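Long-range contacts in Cow rumen GH26 endo-mannanase (Metagenome, PDB 6UEH), which hydrolyses internal beta-1,4-mannosidic linkages of mannans, probably including galactomannan, with a family 26 glycoside hydrolase barrel that is accompanied by an accessory domain: residues H240-K245 against C261-S266; D246-E251 against S266-T271; R309-A314 against F327-A332. All coordinates share one frame; numbering follows the deposited sequence.

Interaction 1 of 3, residues H240-K245 against C261-S266. With ACT (acetate ion), chain D.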
loop_
_atom_site.group_PDB
_atom_site.type_symbol
_atom_site.label_atom_id
_atom_site.label_comp_id
_atom_site.label_asym_id
_atom_site.label_seq_id
_atom_site.Cartn_x
_atom_site.Cartn_y
_atom_site.Cartn_z
ATOM N N HIS A 240 -11.678 -14.319 -1.187
ATOM C CA HIS A 240 -12.207 -14.169 -2.544
ATOM C C HIS A 240 -13.617 -14.742 -2.673
ATOM O O HIS A 240 -13.855 -15.646 -3.480
ATOM C CB HIS A 240 -11.286 -14.846 -3.565
ATOM C CG HIS A 240 -10.036 -14.078 -3.865
ATOM N ND1 HIS A 240 -8.953 -14.052 -3.012
ATOM C CD2 HIS A 240 -9.697 -13.311 -4.928
ATOM C CE1 HIS A 240 -8.000 -13.302 -3.537
ATOM N NE2 HIS A 240 -8.426 -12.839 -4.699
ATOM N N ILE A 241 -14.551 -14.209 -1.891
ATOM C CA ILE A 241 -15.915 -14.724 -1.886
ATOM C C ILE A 241 -16.639 -14.389 -3.193
ATOM O O ILE A 241 -16.766 -13.223 -3.575
ATOM C CB ILE A 241 -16.718 -14.187 -0.669
ATOM C CG1 ILE A 241 -18.169 -14.674 -0.720
ATOM C CG2 ILE A 241 -16.640 -12.663 -0.571
ATOM C CD1 ILE A 241 -18.315 -16.181 -0.597
ATOM N N ASN A 242 -17.090 -15.430 -3.886
ATOM C CA ASN A 242 -17.782 -15.274 -5.160
ATOM C C ASN A 242 -19.280 -15.030 -5.001
ATOM O O ASN A 242 -19.867 -15.337 -3.965
ATOM C CB ASN A 242 -17.575 -16.513 -6.041
ATOM C CG ASN A 242 -16.180 -16.591 -6.634
ATOM O OD1 ASN A 242 -15.188 -16.261 -5.982
ATOM N ND2 ASN A 242 -16.101 -17.029 -7.886
ATOM N N VAL A 243 -19.888 -14.476 -6.044
ATOM C CA VAL A 243 -21.340 -14.391 -6.140
ATOM C C VAL A 243 -21.764 -15.108 -7.417
ATOM O O VAL A 243 -20.949 -15.282 -8.324
ATOM C CB VAL A 243 -21.839 -12.927 -6.159
ATOM C CG1 VAL A 243 -21.448 -12.208 -4.873
ATOM C CG2 VAL A 243 -21.301 -12.193 -7.383
ATOM N N PRO A 244 -23.032 -15.549 -7.493
ATOM C CA PRO A 244 -23.491 -16.134 -8.757
ATOM C C PRO A 244 -23.476 -15.104 -9.882
ATOM O O PRO A 244 -23.871 -13.961 -9.656
ATOM C CB PRO A 244 -24.925 -16.578 -8.444
ATOM C CG PRO A 244 -24.968 -16.716 -6.958
ATOM C CD PRO A 244 -24.049 -15.657 -6.432
ATOM N N LYS A 245 -23.009 -15.495 -11.064
ATOM C CA LYS A 245 -23.029 -14.605 -12.219
ATOM C C LYS A 245 -24.466 -14.242 -12.568
ATOM O O LYS A 245 -24.808 -13.068 -12.705
ATOM C CB LYS A 245 -22.344 -15.250 -13.425
ATOM C CG LYS A 245 -20.854 -15.485 -13.266
ATOM C CD LYS A 245 -20.284 -16.114 -14.531
ATOM C CE LYS A 245 -18.789 -16.353 -14.420
ATOM N NZ LYS A 245 -18.247 -16.983 -15.656
ATOM N N CYS A 261 -19.810 -18.854 -11.173
ATOM C CA CYS A 261 -19.642 -17.857 -10.125
ATOM C C CYS A 261 -18.548 -16.874 -10.514
ATOM O O CYS A 261 -17.755 -17.140 -11.418
ATOM C CB CYS A 261 -19.309 -18.525 -8.793
ATOM S SG CYS A 261 -20.542 -19.722 -8.244
ATOM N N THR A 262 -18.508 -15.735 -9.832
ATOM C CA THR A 262 -17.490 -14.732 -10.104
ATOM C C THR A 262 -17.243 -13.866 -8.875
ATOM O O THR A 262 -18.123 -13.706 -8.027
ATOM C CB THR A 262 -17.890 -13.832 -11.297
ATOM O OG1 THR A 262 -16.796 -12.974 -11.647
ATOM C CG2 THR A 262 -19.106 -12.981 -10.953
ATOM N N TYR A 263 -16.034 -13.326 -8.770
ATOM C CA TYR A 263 -15.755 -12.308 -7.769
ATOM C C TYR A 263 -15.624 -10.956 -8.459
ATOM O O TYR A 263 -15.357 -9.942 -7.817
ATOM C CB TYR A 263 -14.484 -12.635 -6.972
ATOM C CG TYR A 263 -13.269 -13.002 -7.805
ATOM C CD1 TYR A 263 -12.713 -12.101 -8.707
ATOM C CD2 TYR A 263 -12.658 -14.242 -7.663
ATOM C CE1 TYR A 263 -11.604 -12.430 -9.460
ATOM C CE2 TYR A 263 -11.543 -14.578 -8.410
ATOM C CZ TYR A 263 -11.022 -13.668 -9.306
ATOM O OH TYR A 263 -9.916 -13.996 -10.054
ATOM N N ALA A 264 -15.807 -10.960 -9.776
ATOM C CA ALA A 264 -15.605 -9.768 -10.592
ATOM C C ALA A 264 -16.867 -8.914 -10.676
ATOM O O ALA A 264 -17.804 -9.093 -9.898
ATOM C CB ALA A 264 -15.136 -10.156 -11.986
ATOM N N THR A 265 -16.883 -7.989 -11.632
ATOM C CA THR A 265 -17.976 -7.030 -11.763
ATOM C C THR A 265 -18.940 -7.400 -12.887
ATOM O O THR A 265 -19.597 -6.533 -13.465
ATOM C CB THR A 265 -17.436 -5.609 -12.017
ATOM O OG1 THR A 265 -16.614 -5.613 -13.191
ATOM C CG2 THR A 265 -16.608 -5.137 -10.835
ATOM N N SER A 266 -19.027 -8.690 -13.188
ATOM C CA SER A 266 -19.810 -9.164 -14.322
ATOM C C SER A 266 -21.130 -9.816 -13.911
ATOM O O SER A 266 -21.827 -10.388 -14.747
ATOM C CB SER A 266 -18.979 -10.154 -15.142
ATOM O OG SER A 266 -18.429 -11.161 -14.309
HETATM C C ACT D . -5.785 -11.395 -5.936
HETATM O O ACT D . -6.851 -11.729 -6.497
HETATM O OXT ACT D . -5.891 -10.982 -4.760
HETATM C CH3 ACT D . -4.460 -11.492 -6.632
#

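Interaction 2 of 3, residues D246-E251 against S266-T271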
loop_
_atom_site.group_PDB
_atom_site.type_symbol
_atom_site.label_atom_id
_atom_site.label_comp_id
_atom_site.label_asym_id
_atom_site.label_seq_id
_atom_site.Cartn_x
_atom_site.Cartn_y
_atom_site.Cartn_z
ATOM N N ASP A 246 -25.298 -15.269 -12.709
ATOM C CA ASP A 246 -26.721 -15.093 -12.966
ATOM C C ASP A 246 -27.488 -15.108 -11.648
ATOM O O ASP A 246 -27.989 -16.146 -11.220
ATOM C CB ASP A 246 -27.232 -16.190 -13.904
ATOM C CG ASP A 246 -28.717 -16.071 -14.195
ATOM O OD1 ASP A 246 -29.269 -14.959 -14.056
ATOM O OD2 ASP A 246 -29.328 -17.091 -14.573
ATOM N N PHE A 247 -27.572 -13.948 -11.006
ATOM C CA PHE A 247 -28.160 -13.859 -9.677
ATOM C C PHE A 247 -29.683 -13.762 -9.725
ATOM O O PHE A 247 -30.353 -13.994 -8.720
ATOM C CB PHE A 247 -27.582 -12.661 -8.923
ATOM C CG PHE A 247 -27.800 -12.719 -7.438
ATOM C CD1 PHE A 247 -27.175 -13.690 -6.673
ATOM C CD2 PHE A 247 -28.620 -11.798 -6.805
ATOM C CE1 PHE A 247 -27.367 -13.747 -5.305
ATOM C CE2 PHE A 247 -28.815 -11.848 -5.436
ATOM C CZ PHE A 247 -28.189 -12.825 -4.686
ATOM N N ASP A 248 -30.225 -13.428 -10.893
ATOM C CA ASP A 248 -31.671 -13.314 -11.055
ATOM C C ASP A 248 -32.366 -14.661 -10.877
ATOM O O ASP A 248 -33.420 -14.744 -10.248
ATOM C CB ASP A 248 -32.021 -12.731 -12.427
ATOM C CG ASP A 248 -31.645 -11.268 -12.556
ATOM O OD1 ASP A 248 -31.540 -10.583 -11.514
ATOM O OD2 ASP A 248 -31.458 -10.798 -13.698
ATOM N N SER A 249 -31.770 -15.714 -11.431
ATOM C CA SER A 249 -32.372 -17.042 -11.372
ATOM C C SER A 249 -31.927 -17.803 -10.127
ATOM O O SER A 249 -32.480 -18.853 -9.803
ATOM C CB SER A 249 -32.024 -17.848 -12.625
ATOM O OG SER A 249 -30.651 -18.189 -12.642
ATOM N N TYR A 250 -30.925 -17.270 -9.435
ATOM C CA TYR A 250 -30.420 -17.906 -8.226
ATOM C C TYR A 250 -31.439 -17.859 -7.092
ATOM O O TYR A 250 -32.132 -16.861 -6.903
ATOM C CB TYR A 250 -29.113 -17.244 -7.776
ATOM C CG TYR A 250 -28.631 -17.708 -6.419
ATOM C CD1 TYR A 250 -27.960 -18.916 -6.275
ATOM C CD2 TYR A 250 -28.848 -16.938 -5.281
ATOM C CE1 TYR A 250 -27.518 -19.346 -5.035
ATOM C CE2 TYR A 250 -28.413 -17.360 -4.038
ATOM C CZ TYR A 250 -27.747 -18.564 -3.921
ATOM O OH TYR A 250 -27.311 -18.987 -2.683
ATOM N N GLU A 251 -31.528 -18.958 -6.349
ATOM C CA GLU A 251 -32.293 -18.996 -5.109
ATOM C C GLU A 251 -31.398 -19.546 -4.003
ATOM O O GLU A 251 -30.471 -20.308 -4.272
ATOM C CB GLU A 251 -33.557 -19.845 -5.265
ATOM C CG GLU A 251 -34.313 -19.581 -6.554
ATOM C CD GLU A 251 -35.640 -20.304 -6.619
ATOM O OE1 GLU A 251 -35.807 -21.316 -5.901
ATOM O OE2 GLU A 251 -36.513 -19.867 -7.399
ATOM N N SER A 266 -19.027 -8.690 -13.188
ATOM C CA SER A 266 -19.810 -9.164 -14.322
ATOM C C SER A 266 -21.130 -9.816 -13.911
ATOM O O SER A 266 -21.827 -10.388 -14.747
ATOM C CB SER A 266 -18.979 -10.154 -15.142
ATOM O OG SER A 266 -18.429 -11.161 -14.309
ATOM N N SER A 267 -21.471 -9.728 -12.630
ATOM C CA SER A 267 -22.686 -10.360 -12.124
ATOM C C SER A 267 -23.869 -9.398 -12.068
ATOM O O SER A 267 -23.691 -8.182 -12.037
ATOM C CB SER A 267 -22.440 -10.945 -10.732
ATOM O OG SER A 267 -23.638 -11.468 -10.183
ATOM N N THR A 268 -25.078 -9.956 -12.055
ATOM C CA THR A 268 -26.291 -9.161 -11.894
ATOM C C THR A 268 -26.588 -8.938 -10.411
ATOM O O THR A 268 -27.550 -8.258 -10.051
ATOM C CB THR A 268 -27.497 -9.829 -12.572
ATOM O OG1 THR A 268 -27.637 -11.170 -12.084
ATOM C CG2 THR A 268 -27.302 -9.864 -14.082
ATOM N N PHE A 269 -25.756 -9.533 -9.563
ATOM C CA PHE A 269 -25.767 -9.282 -8.124
ATOM C C PHE A 269 -25.629 -7.782 -7.865
ATOM O O PHE A 269 -24.636 -7.168 -8.254
ATOM C CB PHE A 269 -24.627 -10.066 -7.457
ATOM C CG PHE A 269 -24.608 -9.993 -5.952
ATOM C CD1 PHE A 269 -23.963 -8.955 -5.298
ATOM C CD2 PHE A 269 -25.187 -10.997 -5.191
ATOM C CE1 PHE A 269 -23.922 -8.901 -3.913
ATOM C CE2 PHE A 269 -25.150 -10.952 -3.805
ATOM C CZ PHE A 269 -24.518 -9.903 -3.166
ATOM N N LYS A 270 -26.637 -7.192 -7.229
ATOM C CA LYS A 270 -26.604 -5.767 -6.914
ATOM C C LYS A 270 -25.769 -5.518 -5.661
ATOM O O LYS A 270 -26.215 -5.784 -4.545
ATOM C CB LYS A 270 -28.022 -5.218 -6.731
ATOM C CG LYS A 270 -28.848 -5.206 -8.009
ATOM C CD LYS A 270 -30.195 -4.531 -7.795
ATOM C CE LYS A 270 -31.012 -4.509 -9.077
ATOM N NZ LYS A 270 -31.260 -5.880 -9.604
ATOM N N THR A 271 -24.557 -5.008 -5.862
ATOM C CA THR A 271 -23.590 -4.837 -4.779
ATOM C C THR A 271 -24.145 -4.040 -3.598
ATOM O O THR A 271 -24.000 -4.446 -2.444
ATOM C CB THR A 271 -22.308 -4.148 -5.290
ATOM O OG1 THR A 271 -21.617 -5.030 -6.182
ATOM C CG2 THR A 271 -21.388 -3.789 -4.132
HETATM O O HOH W 1 -29.055 -12.555 -13.827
HETATM O O HOH W 2 -30.194 -9.948 -9.416
#

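Interaction 3 of 3, residues R309-A314 against F327-A332. With ACT (acetate ion), chain D.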
loop_
_atom_site.group_PDB
_atom_site.type_symbol
_atom_site.label_atom_id
_atom_site.label_comp_id
_atom_site.label_asym_id
_atom_site.label_seq_id
_atom_site.Cartn_x
_atom_site.Cartn_y
_atom_site.Cartn_z
ATOM N N ARG A 309 -7.711 -9.811 5.823
ATOM C CA ARG A 309 -7.779 -8.821 4.753
ATOM C C ARG A 309 -8.959 -9.097 3.813
ATOM O O ARG A 309 -8.772 -9.508 2.668
ATOM C CB ARG A 309 -6.457 -8.802 3.973
ATOM C CG ARG A 309 -6.300 -7.648 2.993
ATOM C CD ARG A 309 -4.885 -7.607 2.426
ATOM N NE ARG A 309 -4.511 -8.862 1.779
ATOM C CZ ARG A 309 -4.472 -9.041 0.462
ATOM N NH1 ARG A 309 -4.773 -8.037 -0.356
ATOM N NH2 ARG A 309 -4.120 -10.218 -0.039
ATOM N N PRO A 310 -10.188 -8.875 4.303
ATOM C CA PRO A 310 -11.359 -9.103 3.458
ATOM C C PRO A 310 -11.584 -7.923 2.527
ATOM O O PRO A 310 -10.947 -6.888 2.726
ATOM C CB PRO A 310 -12.492 -9.221 4.474
ATOM C CG PRO A 310 -12.084 -8.261 5.551
ATOM C CD PRO A 310 -10.567 -8.323 5.617
ATOM N N LEU A 311 -12.464 -8.079 1.539
ATOM C CA LEU A 311 -12.908 -6.959 0.712
ATOM C C LEU A 311 -11.729 -6.161 0.169
ATOM O O LEU A 311 -11.721 -4.929 0.223
ATOM C CB LEU A 311 -13.835 -6.049 1.525
ATOM C CG LEU A 311 -15.077 -6.729 2.109
ATOM C CD1 LEU A 311 -15.743 -5.849 3.157
ATOM C CD2 LEU A 311 -16.058 -7.064 0.998
ATOM N N HIS A 312 -10.735 -6.876 -0.347
ATOM C CA HIS A 312 -9.455 -6.277 -0.699
ATOM C C HIS A 312 -9.441 -5.682 -2.107
ATOM O O HIS A 312 -10.343 -5.938 -2.909
ATOM C CB HIS A 312 -8.339 -7.319 -0.556
ATOM C CG HIS A 312 -8.403 -8.423 -1.565
ATOM N ND1 HIS A 312 -9.492 -9.260 -1.687
ATOM C CD2 HIS A 312 -7.507 -8.835 -2.492
ATOM C CE1 HIS A 312 -9.268 -10.134 -2.652
ATOM N NE2 HIS A 312 -8.069 -9.899 -3.156
ATOM N N GLU A 313 -8.414 -4.879 -2.384
ATOM C CA GLU A 313 -8.228 -4.224 -3.680
ATOM C C GLU A 313 -9.495 -3.518 -4.153
ATOM O O GLU A 313 -9.836 -3.560 -5.335
ATOM C CB GLU A 313 -7.768 -5.243 -4.728
ATOM C CG GLU A 313 -6.433 -5.897 -4.407
ATOM C CD GLU A 313 -5.954 -6.831 -5.511
ATOM O OE1 GLU A 313 -6.700 -7.036 -6.489
ATOM O OE2 GLU A 313 -4.829 -7.365 -5.403
ATOM N N ALA A 314 -10.176 -2.862 -3.219
ATOM C CA ALA A 314 -11.520 -2.334 -3.446
ATOM C C ALA A 314 -11.620 -1.358 -4.616
ATOM O O ALA A 314 -12.448 -1.541 -5.509
ATOM C CB ALA A 314 -12.027 -1.671 -2.183
ATOM N N PHE A 327 -13.333 -6.079 -8.377
ATOM C CA PHE A 327 -14.054 -6.976 -7.477
ATOM C C PHE A 327 -15.472 -6.452 -7.269
ATOM O O PHE A 327 -15.695 -5.242 -7.315
ATOM C CB PHE A 327 -13.327 -7.104 -6.139
ATOM C CG PHE A 327 -12.065 -7.914 -6.208
ATOM C CD1 PHE A 327 -12.023 -9.100 -6.922
ATOM C CD2 PHE A 327 -10.914 -7.483 -5.569
ATOM C CE1 PHE A 327 -10.861 -9.847 -6.987
ATOM C CE2 PHE A 327 -9.748 -8.224 -5.632
ATOM C CZ PHE A 327 -9.721 -9.405 -6.341
ATOM N N TRP A 328 -16.427 -7.351 -7.032
ATOM C CA TRP A 328 -17.831 -6.944 -6.977
ATOM C C TRP A 328 -18.123 -5.983 -5.825
ATOM O O TRP A 328 -19.011 -5.139 -5.932
ATOM C CB TRP A 328 -18.761 -8.167 -6.892
ATOM C CG TRP A 328 -18.658 -8.995 -5.632
ATOM C CD1 TRP A 328 -17.962 -10.159 -5.475
ATOM C CD2 TRP A 328 -19.298 -8.739 -4.371
ATOM N NE1 TRP A 328 -18.115 -10.636 -4.195
ATOM C CE2 TRP A 328 -18.929 -9.783 -3.497
ATOM C CE3 TRP A 328 -20.140 -7.727 -3.895
ATOM C CZ2 TRP A 328 -19.372 -9.843 -2.173
ATOM C CZ3 TRP A 328 -20.578 -7.787 -2.580
ATOM C CH2 TRP A 328 -20.193 -8.839 -1.736
ATOM N N TRP A 329 -17.367 -6.086 -4.737
ATOM C CA TRP A 329 -17.641 -5.246 -3.574
ATOM C C TRP A 329 -17.245 -3.779 -3.776
ATOM O O TRP A 329 -17.561 -2.933 -2.941
ATOM C CB TRP A 329 -16.951 -5.808 -2.324
ATOM C CG TRP A 329 -15.515 -6.212 -2.500
ATOM C CD1 TRP A 329 -14.426 -5.391 -2.518
ATOM C CD2 TRP A 329 -15.013 -7.546 -2.649
ATOM N NE1 TRP A 329 -13.277 -6.129 -2.682
ATOM C CE2 TRP A 329 -13.611 -7.456 -2.764
ATOM C CE3 TRP A 329 -15.614 -8.810 -2.703
ATOM C CZ2 TRP A 329 -12.801 -8.579 -2.929
ATOM C CZ3 TRP A 329 -14.808 -9.923 -2.868
ATOM C CH2 TRP A 329 -13.416 -9.799 -2.980
ATOM N N GLY A 330 -16.577 -3.473 -4.883
ATOM C CA GLY A 330 -16.200 -2.099 -5.179
ATOM C C GLY A 330 -17.007 -1.510 -6.320
ATOM O O GLY A 330 -16.839 -0.345 -6.687
ATOM N N LYS A 331 -17.897 -2.328 -6.870
ATOM C CA LYS A 331 -18.656 -1.995 -8.070
ATOM C C LYS A 331 -19.609 -0.815 -7.881
ATOM O O LYS A 331 -19.932 -0.112 -8.837
ATOM C CB LYS A 331 -19.441 -3.227 -8.528
ATOM C CG LYS A 331 -20.089 -3.120 -9.893
ATOM C CD LYS A 331 -20.779 -4.429 -10.237
ATOM C CE LYS A 331 -21.436 -4.381 -11.607
ATOM N NZ LYS A 331 -22.075 -5.684 -11.930
ATOM N N ALA A 332 -20.058 -0.603 -6.647
ATOM C CA ALA A 332 -21.039 0.440 -6.362
ATOM C C ALA A 332 -20.397 1.730 -5.851
ATOM O O ALA A 332 -21.096 2.659 -5.447
ATOM C CB ALA A 332 -22.061 -0.067 -5.359
HETATM C C ACT D . -5.785 -11.395 -5.936
HETATM O O ACT D . -6.851 -11.729 -6.497
HETATM O OXT ACT D . -5.891 -10.982 -4.760
HETATM C CH3 ACT D . -4.460 -11.492 -6.632
HETATM O O HOH W 3 -11.937 -3.867 -7.087
#

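Interaction 1 of 3, residues H240-K245 against C261-S266
Val243 and Thr262 form the hydrogen-bonded pair of a very short antiparallel ribbon. Val243 N donates to Thr262 O at 2.8 Å, and Thr262 N returns the bond to Val243 O at 2.9 Å. Two CA-H...O contacts flank them: Asn242 CA lies 3.3 Å from Thr262 O, and Cys261 CA lies close to Val243 O. Just beyond the ribbon, Thr262 OG1 is anti to the backbone N (chi1 -172°), where it accepts from Ala264 N in an ST turn.

The lysine stem supplies the apolar contact: it crosses Thr262 at about a right angle, with Lys245 CG 3.8 Å from Thr262 CG2. Lys245 CE lies 3.3 Å from the carbonyl oxygen Cys261 O, and Lys245 NZ goes on to bond the carbonyl of Gln259.

The aromatic contact is T-shaped. The edge of the His240 ring points at the face of Tyr263, the planes 66° apart. The tip is His240 CD2, over the rim of the tyrosine ring and 4.1 Å from Tyr263 CD2. His240 NE2 donates to O of an acetate, probably from the crystallisation liquor, at 2.6 Å, and ND1 is bonded to Asp206. An alanine here would probably leave the Tyr263 face without its edge partner and Asp206 OD2 without the imidazole bond.

The ribbon follows barrel strand 234-238. Ile241 packs on helix 280-301, Tyr284 of that helix bonds to Asn242 O, and Tyr263 pairs through its backbone with Trp328.

Interaction 2 of 3, residues D246-E251 against S266-T271
Thr268 and Phe247 are joined by one direct hydrogen bond. Phe247 N donates to Thr268 OG1 over 3.0 Å, with an N-H...O angle of 147°. The hydroxyl sits between its own backbone N and carbonyl carbon, and the same oxygen also lies against Phe247 CB at 3.5 Å.

Two waters add bridges. Water 1 is 2.6 Å from Thr268 OG1, accepts a longer bond from Asp248 N, and lies beside Asp246 OD1. Water 2 donates to Asp248 OD1 at 2.6 Å and to Thr268 O at 3.2 Å. Asp248 is thus tied to the threonine through solvent, its side chain crossing that of Thr268 at about a right angle. Within its own segment, Asp246 OD2 takes a bond from Ser249 OG, which comes from above the carboxylate plane.

Both segments belong to the long excursion that leaves the (beta/alpha)8 barrel after strand 234-238 and returns at helix 280-301. An ST turn shapes one of them: Ser267 OG accepts from Phe269 N at 2.9 Å. That oxygen is also hydrogen-bonded to the carbonyl of Pro244, which links the turn to the short ribbon next to it.

The apolar contact is a T-shaped pair of phenylalanines. Phe269 brings its edge to the face of Phe247, with the planes 69° apart and the centroids 4.7 Å apart. Phe269 CD2 stands over the centre of the Phe247 ring, 3.5 Å from Phe247 CE1. With CG anti to the backbone N (chi1 -163°), the Phe247 ring is set beside Phe269. Lys280 makes a cation-pi contact with the Phe247 ring, and the Phe269 ring also meets Trp328 edge-to-face.

Interaction 3 of 3, residues R309-A314 against F327-A332
His312, Phe327 and Trp329 form a buried aromatic cluster, built from the loop that follows barrel strand 306-309. In clan GH-A glycosidases the acid/base glutamate sits at the C-terminal end of the fourth barrel strand; this loop probably corresponds to that position.

Leu311 is the aliphatic cover on one face of the Trp329 indole. Leu311 CA makes a CH-pi contact, 3.7 Å from the centroid of the five-membered ring. Leu311 CD2 adds to it at 3.6 Å from Trp329 CG. Phe327 CB lies over the opposite face. The indole N-H makes a hydrogen bond in the ring plane: Trp329 NE1 donates to His312 O at 2.9 Å.

The His312 ring meets Phe327 obliquely, planes 41° apart. Phe327 CE2 lies over the rim of the imidazole face, 3.4 Å from His312 NE2. His312 NE2 itself donates to acetate OXT at 2.9 Å. Glu313 OE1 approaches the same carbon, Phe327 CE2, at 3.4 Å, and is hydrogen-bonded to Trp326 NE1. Where the segments meet beside Phe327, water 3 donates to Glu313 O at 2.8 Å and accepts from Phe327 N.

Overall arrangement
Interactions 1 and 3 are buried, while interaction 2 lies farther from the chain centre and is partly exposed. Interactions 1 and 2 belong to the same excursion after strand 234-238; interaction 3 belongs to the loop after strand 306-309. Their chemistry follows their place. Interaction 1 is a backbone-bonded ribbon with a ring contact at one end, interaction 2 combines a ring pair with water bridges, and interaction 3 is mainly aromatic. Trp328 joins all three: its backbone and indole bond to Tyr263 and Ile241, and its carbonyl to Thr271. The rings of His240 and His312 meet edge-to-face, which brings interactions 1 and 3 together, with the acetate shared between them.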